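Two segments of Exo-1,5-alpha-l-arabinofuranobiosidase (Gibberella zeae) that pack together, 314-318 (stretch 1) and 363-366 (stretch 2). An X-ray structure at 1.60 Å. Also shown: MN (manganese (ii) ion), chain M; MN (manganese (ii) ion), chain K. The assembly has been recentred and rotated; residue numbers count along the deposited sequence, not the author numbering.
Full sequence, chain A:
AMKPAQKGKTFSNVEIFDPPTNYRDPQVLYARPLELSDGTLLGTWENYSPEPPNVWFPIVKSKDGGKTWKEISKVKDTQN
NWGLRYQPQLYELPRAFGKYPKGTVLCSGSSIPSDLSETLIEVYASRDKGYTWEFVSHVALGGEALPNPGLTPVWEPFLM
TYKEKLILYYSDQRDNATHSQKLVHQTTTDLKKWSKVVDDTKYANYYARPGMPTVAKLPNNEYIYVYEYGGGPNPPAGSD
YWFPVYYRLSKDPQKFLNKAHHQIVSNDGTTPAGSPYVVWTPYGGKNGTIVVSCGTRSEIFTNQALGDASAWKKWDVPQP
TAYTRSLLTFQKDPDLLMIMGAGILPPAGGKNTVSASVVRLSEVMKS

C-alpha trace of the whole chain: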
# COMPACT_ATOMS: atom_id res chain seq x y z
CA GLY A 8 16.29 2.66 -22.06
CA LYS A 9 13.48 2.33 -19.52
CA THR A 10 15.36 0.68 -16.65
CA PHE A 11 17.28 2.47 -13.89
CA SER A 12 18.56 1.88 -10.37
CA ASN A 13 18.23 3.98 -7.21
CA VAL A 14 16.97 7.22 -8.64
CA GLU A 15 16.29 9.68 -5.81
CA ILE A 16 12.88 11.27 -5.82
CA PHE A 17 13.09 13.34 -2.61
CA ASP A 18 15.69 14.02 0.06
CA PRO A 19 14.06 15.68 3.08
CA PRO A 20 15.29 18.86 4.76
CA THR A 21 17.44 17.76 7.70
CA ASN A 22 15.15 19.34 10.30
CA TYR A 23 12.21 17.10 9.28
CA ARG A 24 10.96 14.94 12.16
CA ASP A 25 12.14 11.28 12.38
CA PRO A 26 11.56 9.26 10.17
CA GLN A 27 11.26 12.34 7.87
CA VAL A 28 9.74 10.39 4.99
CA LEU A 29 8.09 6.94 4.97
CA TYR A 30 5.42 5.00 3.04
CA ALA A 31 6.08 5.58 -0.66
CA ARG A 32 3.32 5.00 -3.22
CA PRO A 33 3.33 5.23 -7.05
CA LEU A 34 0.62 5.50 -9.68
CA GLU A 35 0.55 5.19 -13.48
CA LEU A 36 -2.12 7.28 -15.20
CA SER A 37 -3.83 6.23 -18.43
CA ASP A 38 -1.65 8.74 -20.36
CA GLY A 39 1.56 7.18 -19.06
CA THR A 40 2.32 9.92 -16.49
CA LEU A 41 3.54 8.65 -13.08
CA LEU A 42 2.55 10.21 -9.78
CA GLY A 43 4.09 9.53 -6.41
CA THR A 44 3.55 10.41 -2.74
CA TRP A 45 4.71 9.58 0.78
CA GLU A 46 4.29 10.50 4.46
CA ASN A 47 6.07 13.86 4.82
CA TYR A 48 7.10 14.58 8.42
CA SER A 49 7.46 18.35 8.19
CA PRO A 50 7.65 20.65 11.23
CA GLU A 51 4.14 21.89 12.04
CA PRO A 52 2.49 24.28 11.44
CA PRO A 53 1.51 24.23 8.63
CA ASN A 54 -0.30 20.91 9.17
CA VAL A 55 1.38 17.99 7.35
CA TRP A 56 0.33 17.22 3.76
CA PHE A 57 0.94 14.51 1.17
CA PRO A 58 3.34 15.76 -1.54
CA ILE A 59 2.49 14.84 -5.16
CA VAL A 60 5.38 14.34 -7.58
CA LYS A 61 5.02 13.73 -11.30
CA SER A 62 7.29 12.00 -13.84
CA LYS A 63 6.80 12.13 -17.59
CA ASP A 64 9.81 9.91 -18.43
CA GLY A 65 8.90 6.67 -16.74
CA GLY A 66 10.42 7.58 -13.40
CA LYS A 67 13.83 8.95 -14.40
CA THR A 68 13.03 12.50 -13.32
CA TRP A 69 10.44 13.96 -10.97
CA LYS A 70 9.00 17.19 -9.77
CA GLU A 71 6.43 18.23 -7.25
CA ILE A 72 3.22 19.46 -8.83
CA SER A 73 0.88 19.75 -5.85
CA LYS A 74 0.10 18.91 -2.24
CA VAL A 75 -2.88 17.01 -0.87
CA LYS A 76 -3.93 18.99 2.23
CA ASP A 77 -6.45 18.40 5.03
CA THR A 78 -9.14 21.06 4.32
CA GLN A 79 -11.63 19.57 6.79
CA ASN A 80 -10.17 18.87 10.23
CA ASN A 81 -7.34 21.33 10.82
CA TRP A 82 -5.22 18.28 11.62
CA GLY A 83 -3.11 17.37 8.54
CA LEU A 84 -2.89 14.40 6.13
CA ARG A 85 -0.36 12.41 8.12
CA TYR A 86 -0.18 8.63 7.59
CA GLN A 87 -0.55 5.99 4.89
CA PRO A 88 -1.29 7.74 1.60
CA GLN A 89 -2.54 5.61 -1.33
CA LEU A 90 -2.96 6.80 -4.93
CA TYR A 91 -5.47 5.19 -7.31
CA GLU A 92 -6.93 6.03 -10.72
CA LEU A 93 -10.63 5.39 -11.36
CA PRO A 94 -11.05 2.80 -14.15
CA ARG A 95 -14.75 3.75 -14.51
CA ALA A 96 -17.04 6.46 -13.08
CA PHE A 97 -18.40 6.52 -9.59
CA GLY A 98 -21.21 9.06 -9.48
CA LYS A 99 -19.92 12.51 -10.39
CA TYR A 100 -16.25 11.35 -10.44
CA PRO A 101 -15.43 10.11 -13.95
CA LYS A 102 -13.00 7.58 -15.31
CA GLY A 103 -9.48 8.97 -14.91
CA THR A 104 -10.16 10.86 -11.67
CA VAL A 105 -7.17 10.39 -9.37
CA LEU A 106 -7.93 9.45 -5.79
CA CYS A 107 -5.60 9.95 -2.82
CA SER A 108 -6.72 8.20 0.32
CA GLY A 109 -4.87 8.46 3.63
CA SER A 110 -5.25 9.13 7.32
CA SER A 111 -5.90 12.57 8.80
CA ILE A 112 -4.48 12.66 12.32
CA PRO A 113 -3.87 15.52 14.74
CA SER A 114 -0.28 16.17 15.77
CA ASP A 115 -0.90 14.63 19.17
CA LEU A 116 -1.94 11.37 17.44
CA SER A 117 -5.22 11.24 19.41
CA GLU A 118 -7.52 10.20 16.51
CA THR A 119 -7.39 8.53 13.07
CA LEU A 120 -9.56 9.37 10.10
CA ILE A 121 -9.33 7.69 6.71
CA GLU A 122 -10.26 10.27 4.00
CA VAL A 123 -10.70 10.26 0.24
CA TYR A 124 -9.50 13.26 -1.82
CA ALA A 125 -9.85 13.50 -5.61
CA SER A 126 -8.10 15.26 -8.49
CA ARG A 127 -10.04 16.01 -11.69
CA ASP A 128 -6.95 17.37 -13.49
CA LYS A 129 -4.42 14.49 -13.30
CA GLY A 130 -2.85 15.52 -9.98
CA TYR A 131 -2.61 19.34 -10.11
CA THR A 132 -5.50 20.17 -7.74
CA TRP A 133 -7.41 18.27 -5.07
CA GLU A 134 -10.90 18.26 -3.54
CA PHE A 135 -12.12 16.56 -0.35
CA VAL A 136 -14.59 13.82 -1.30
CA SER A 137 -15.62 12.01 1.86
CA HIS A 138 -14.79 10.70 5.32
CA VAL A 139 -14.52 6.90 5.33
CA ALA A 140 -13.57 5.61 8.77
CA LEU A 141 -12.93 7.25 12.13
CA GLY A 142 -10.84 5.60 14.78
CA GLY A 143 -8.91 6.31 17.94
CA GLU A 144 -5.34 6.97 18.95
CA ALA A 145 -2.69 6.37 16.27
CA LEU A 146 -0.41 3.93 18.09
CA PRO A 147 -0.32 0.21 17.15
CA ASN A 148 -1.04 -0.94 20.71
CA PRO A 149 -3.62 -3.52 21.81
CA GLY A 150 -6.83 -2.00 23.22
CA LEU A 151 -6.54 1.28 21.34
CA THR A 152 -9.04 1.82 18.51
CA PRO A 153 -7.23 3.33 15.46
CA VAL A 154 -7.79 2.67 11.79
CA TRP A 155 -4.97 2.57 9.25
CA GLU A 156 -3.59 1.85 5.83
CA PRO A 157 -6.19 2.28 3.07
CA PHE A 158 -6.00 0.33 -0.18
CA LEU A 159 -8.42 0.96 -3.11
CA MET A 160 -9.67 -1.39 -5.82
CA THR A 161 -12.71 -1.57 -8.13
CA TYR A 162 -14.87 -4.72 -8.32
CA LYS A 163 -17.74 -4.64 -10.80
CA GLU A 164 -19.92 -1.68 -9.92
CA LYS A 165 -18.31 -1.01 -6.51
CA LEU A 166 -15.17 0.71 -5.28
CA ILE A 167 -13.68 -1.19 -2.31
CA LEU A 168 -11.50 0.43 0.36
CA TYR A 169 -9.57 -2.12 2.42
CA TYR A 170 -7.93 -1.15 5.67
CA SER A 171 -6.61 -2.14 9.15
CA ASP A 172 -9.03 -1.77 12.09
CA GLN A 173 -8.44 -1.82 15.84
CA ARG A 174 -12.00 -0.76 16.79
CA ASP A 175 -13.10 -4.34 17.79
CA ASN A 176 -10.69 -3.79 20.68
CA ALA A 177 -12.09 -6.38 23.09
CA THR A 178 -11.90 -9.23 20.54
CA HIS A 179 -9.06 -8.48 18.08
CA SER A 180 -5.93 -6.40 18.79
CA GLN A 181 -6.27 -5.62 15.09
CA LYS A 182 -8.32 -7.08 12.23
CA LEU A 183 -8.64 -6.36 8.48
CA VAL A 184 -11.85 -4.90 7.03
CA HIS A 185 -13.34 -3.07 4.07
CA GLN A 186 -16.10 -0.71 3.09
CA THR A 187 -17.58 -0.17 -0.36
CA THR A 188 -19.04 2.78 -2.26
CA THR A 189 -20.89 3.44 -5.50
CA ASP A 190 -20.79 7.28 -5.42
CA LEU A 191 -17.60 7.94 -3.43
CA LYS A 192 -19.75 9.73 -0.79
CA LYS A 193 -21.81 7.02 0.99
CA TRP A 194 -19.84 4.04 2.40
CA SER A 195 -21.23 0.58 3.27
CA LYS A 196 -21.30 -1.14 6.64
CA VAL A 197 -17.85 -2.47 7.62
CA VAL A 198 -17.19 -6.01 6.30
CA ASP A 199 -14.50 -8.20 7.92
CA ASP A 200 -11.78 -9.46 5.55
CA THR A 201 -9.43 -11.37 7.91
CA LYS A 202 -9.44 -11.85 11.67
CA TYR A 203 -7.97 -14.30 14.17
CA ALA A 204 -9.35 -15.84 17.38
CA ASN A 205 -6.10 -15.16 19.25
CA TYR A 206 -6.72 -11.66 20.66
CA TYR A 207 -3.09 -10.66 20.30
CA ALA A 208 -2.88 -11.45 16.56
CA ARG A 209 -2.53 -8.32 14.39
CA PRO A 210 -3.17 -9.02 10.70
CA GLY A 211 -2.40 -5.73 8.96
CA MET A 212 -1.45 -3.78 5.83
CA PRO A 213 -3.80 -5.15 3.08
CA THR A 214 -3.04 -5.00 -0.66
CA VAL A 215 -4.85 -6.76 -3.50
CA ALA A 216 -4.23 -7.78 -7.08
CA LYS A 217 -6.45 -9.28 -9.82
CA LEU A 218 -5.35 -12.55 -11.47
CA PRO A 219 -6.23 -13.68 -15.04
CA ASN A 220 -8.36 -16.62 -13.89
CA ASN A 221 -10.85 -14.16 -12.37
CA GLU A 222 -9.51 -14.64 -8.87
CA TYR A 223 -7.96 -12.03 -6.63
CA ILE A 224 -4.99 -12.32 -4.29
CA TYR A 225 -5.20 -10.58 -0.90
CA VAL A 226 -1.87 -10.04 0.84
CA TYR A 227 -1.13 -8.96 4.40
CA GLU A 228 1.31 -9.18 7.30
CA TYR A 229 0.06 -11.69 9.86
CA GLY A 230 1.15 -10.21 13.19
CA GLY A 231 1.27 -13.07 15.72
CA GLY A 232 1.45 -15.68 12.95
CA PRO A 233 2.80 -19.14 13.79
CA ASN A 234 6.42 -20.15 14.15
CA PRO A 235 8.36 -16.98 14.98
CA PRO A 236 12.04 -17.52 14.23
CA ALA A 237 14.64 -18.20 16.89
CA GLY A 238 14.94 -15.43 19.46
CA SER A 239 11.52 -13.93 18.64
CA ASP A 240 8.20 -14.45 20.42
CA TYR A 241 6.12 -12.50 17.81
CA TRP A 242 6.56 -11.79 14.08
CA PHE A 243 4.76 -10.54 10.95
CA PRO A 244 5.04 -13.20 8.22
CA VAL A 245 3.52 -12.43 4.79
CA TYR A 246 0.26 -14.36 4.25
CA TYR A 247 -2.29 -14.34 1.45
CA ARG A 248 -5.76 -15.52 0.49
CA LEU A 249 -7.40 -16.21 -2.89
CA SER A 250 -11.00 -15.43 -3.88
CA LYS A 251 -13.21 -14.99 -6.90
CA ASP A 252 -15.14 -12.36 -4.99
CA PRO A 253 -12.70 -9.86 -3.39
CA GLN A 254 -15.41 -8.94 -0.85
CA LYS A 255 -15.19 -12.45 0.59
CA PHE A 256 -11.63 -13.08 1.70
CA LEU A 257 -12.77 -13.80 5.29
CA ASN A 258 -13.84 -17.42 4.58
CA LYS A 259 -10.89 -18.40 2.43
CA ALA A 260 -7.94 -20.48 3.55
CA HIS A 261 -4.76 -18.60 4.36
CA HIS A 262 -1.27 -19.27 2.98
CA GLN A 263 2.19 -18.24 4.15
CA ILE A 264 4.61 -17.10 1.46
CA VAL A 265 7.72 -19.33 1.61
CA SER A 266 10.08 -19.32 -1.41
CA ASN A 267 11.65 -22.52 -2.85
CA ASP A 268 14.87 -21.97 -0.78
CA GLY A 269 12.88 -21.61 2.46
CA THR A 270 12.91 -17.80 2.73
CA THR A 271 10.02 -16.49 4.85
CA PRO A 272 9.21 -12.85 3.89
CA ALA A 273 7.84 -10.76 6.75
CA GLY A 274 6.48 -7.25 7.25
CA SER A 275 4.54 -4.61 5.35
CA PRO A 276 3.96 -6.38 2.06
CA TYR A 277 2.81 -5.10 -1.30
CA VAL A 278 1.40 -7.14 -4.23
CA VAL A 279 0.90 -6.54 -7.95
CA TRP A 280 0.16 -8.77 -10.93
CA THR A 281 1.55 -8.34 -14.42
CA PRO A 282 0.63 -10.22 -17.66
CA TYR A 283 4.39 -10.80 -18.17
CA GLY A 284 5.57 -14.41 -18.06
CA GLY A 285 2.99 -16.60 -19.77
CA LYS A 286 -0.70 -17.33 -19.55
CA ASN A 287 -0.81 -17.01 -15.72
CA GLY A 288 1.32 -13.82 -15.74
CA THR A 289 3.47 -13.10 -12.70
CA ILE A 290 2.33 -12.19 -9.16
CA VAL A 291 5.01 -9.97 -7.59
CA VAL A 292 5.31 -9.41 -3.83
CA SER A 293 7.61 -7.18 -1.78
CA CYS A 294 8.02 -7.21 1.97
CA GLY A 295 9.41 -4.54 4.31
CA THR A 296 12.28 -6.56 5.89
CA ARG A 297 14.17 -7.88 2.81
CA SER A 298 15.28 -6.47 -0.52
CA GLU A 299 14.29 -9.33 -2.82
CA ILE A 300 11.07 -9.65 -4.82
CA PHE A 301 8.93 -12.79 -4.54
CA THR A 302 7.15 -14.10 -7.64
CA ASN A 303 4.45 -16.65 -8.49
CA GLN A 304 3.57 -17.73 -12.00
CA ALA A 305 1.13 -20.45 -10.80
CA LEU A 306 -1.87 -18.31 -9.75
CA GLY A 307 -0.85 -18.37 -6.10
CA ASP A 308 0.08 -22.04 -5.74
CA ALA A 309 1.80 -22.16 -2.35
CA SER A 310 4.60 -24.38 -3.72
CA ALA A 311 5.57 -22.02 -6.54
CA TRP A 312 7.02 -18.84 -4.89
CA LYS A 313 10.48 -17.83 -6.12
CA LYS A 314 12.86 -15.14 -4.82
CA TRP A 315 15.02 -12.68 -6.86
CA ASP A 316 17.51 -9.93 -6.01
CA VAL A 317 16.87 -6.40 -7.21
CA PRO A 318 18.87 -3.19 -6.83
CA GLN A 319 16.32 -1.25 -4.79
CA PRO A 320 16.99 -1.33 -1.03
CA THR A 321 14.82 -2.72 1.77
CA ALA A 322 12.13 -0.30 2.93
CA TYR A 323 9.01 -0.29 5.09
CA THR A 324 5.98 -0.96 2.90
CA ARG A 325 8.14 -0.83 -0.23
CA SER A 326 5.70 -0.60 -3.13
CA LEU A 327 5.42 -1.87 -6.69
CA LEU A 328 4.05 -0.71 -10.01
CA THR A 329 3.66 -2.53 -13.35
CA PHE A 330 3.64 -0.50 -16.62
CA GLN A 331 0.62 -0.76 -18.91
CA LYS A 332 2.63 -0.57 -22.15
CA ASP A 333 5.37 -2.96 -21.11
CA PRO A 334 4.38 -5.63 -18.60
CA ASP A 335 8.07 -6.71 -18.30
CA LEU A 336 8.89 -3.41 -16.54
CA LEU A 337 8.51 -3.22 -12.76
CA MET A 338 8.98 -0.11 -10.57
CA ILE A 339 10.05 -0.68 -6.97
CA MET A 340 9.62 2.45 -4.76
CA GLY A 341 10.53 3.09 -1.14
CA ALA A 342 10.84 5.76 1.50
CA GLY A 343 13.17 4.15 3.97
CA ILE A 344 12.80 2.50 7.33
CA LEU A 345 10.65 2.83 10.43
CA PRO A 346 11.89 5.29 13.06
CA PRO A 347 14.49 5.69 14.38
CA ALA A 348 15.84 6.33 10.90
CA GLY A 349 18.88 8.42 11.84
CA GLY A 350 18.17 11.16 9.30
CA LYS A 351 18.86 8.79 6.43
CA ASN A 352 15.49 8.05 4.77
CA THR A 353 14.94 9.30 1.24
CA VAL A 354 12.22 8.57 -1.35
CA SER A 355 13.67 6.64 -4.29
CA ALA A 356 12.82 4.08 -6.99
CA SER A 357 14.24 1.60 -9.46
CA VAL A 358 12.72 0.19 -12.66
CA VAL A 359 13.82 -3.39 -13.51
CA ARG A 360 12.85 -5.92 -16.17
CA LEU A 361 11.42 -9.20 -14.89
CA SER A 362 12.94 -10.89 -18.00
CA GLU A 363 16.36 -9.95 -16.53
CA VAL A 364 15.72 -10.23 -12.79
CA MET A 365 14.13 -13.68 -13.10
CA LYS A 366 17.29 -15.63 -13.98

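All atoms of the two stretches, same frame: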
# COMPACT_ATOMS: atom_id res chain seq x y z
N LYS A 314 12.27 -16.35 -5.37
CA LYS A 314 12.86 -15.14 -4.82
C LYS A 314 13.96 -14.63 -5.74
O LYS A 314 14.78 -15.44 -6.21
CB LYS A 314 13.39 -15.45 -3.45
CG LYS A 314 14.35 -14.41 -2.83
CD LYS A 314 14.86 -14.87 -1.48
CE LYS A 314 16.11 -15.73 -1.63
NZ LYS A 314 16.91 -15.76 -0.39
N TRP A 315 14.04 -13.31 -5.95
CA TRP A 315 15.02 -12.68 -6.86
C TRP A 315 15.57 -11.37 -6.30
O TRP A 315 14.81 -10.52 -5.81
CB TRP A 315 14.43 -12.39 -8.25
CG TRP A 315 13.53 -13.46 -8.81
CD1 TRP A 315 12.18 -13.53 -8.68
CD2 TRP A 315 13.92 -14.64 -9.53
NE1 TRP A 315 11.69 -14.66 -9.29
CE2 TRP A 315 12.74 -15.36 -9.82
CE3 TRP A 315 15.14 -15.14 -9.99
CZ2 TRP A 315 12.75 -16.56 -10.54
CZ3 TRP A 315 15.15 -16.32 -10.70
CH2 TRP A 315 13.97 -17.02 -10.96
N ASP A 316 16.89 -11.18 -6.41
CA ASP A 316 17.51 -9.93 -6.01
C ASP A 316 17.17 -8.82 -6.97
O ASP A 316 16.99 -9.05 -8.18
CB ASP A 316 19.05 -10.07 -5.98
CG ASP A 316 19.53 -10.94 -4.89
OD1 ASP A 316 19.05 -10.81 -3.75
OD2 ASP A 316 20.41 -11.79 -5.16
N VAL A 317 17.07 -7.60 -6.42
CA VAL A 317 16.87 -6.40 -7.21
C VAL A 317 17.74 -5.29 -6.62
O VAL A 317 18.19 -5.43 -5.48
CB VAL A 317 15.36 -5.95 -7.18
CG1 VAL A 317 14.44 -6.98 -7.91
CG2 VAL A 317 14.91 -5.67 -5.75
N PRO A 318 17.96 -4.21 -7.36
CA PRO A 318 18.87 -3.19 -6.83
C PRO A 318 18.30 -2.20 -5.83
O PRO A 318 19.05 -1.42 -5.23
CB PRO A 318 19.33 -2.44 -8.06
CG PRO A 318 18.36 -2.73 -9.10
CD PRO A 318 17.68 -3.99 -8.79
N GLU A 363 14.95 -9.96 -16.96
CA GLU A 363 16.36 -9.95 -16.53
C GLU A 363 16.57 -10.37 -15.08
O GLU A 363 17.49 -11.11 -14.75
CB GLU A 363 16.95 -8.56 -16.79
CG GLU A 363 16.72 -8.14 -18.24
CD GLU A 363 17.29 -6.79 -18.61
OE1 GLU A 363 17.27 -5.88 -17.75
OE2 GLU A 363 17.75 -6.63 -19.78
N VAL A 364 15.70 -9.87 -14.20
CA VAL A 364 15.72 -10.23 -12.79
C VAL A 364 15.45 -11.72 -12.53
O VAL A 364 16.01 -12.30 -11.60
CB VAL A 364 14.67 -9.35 -12.03
CG1 VAL A 364 14.40 -9.89 -10.65
CG2 VAL A 364 15.18 -7.90 -11.99
N MET A 365 14.59 -12.32 -13.35
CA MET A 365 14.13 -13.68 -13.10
C MET A 365 15.00 -14.72 -13.82
O MET A 365 14.50 -15.58 -14.51
CB MET A 365 12.67 -13.82 -13.47
CG MET A 365 11.72 -12.96 -12.60
SD MET A 365 9.95 -13.13 -13.01
CE MET A 365 9.66 -14.80 -12.43
N LYS A 366 16.30 -14.63 -13.57
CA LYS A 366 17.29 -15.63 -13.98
C LYS A 366 18.10 -16.09 -12.78
O LYS A 366 18.30 -15.31 -11.84
CB LYS A 366 18.22 -14.99 -14.96
CG LYS A 366 17.57 -14.62 -16.25
CD LYS A 366 18.23 -13.41 -16.89
CE LYS A 366 19.68 -13.13 -16.38
NZ LYS A 366 19.90 -11.67 -16.09
MN MN M . 19.47 -11.80 -1.86
MN MN K . 18.59 -5.12 -20.77
O HOH W 1 17.97 -11.14 -9.82
O HOH W 2 17.65 -3.76 -19.11
O HOH W 3 17.21 -4.29 -22.07
O HOH W 4 18.89 -13.35 -2.27

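The contact joins the end of a strand, Lys314 to Trp315 and the loop after it, to the last turn of a helix, where Met365 is the first residue to leave helical phi/psi (-93/54). The backbones come nearest at Trp315 and Met365, whose CA atoms lie 6.4 Å apart. No direct hydrogen bond crosses, so the 283 Å² of buried surface rests mainly on apolar and aromatic packing, with one water as a polar link.

Trp315 dominates, with 111 Å² covered. Its CA-to-CB bond points toward the other stretch, and chi1 of -40° (m) with chi2 of 93° lays the indole against the departing chain. Met365 CA sits 3.6 Å from the centroid of the Trp315 six-membered ring, only 11° off the ring normal, a CH-pi contact over the face. Lys366 O approaches Trp315 CZ3 at 3.5 Å near the ring plane, so it meets the edge.

Met365 points sideways from its CA, yet chi1 of -64° (m) and chi2 of 180° (t) carry its side chain along the indole: CG lies 3.8 Å from Trp315 CE2. The same two angles bring Met365 SD to 4.9 Å from the centroid of the Trp315 five-membered ring, 32° off the normal, an oblique sulfur-aromatic contact; chi3 of 70° (p) then sets only the methyl CE.

Val364, in the t rotamer (chi1 167°), directs CG1 to a shared apolar site, 3.5 Å from Trp315 CB and 4.0 Å from Val317 CG1. Water 1 donates to Asp316 O (2.8 Å) and Val364 O (2.9 Å), bridging two carbonyls that both lack protons to give.

Lys366 turns its CB away, and its chi3 (20°) and chi4 (-135°), both between wells, accompany a hydrogen bond from NZ to Glu363 O at 2.8 Å. The Asp316 carboxylate serves a metal instead: Asp316 OD1 binds a manganese ion (chain M) at 2.2 Å.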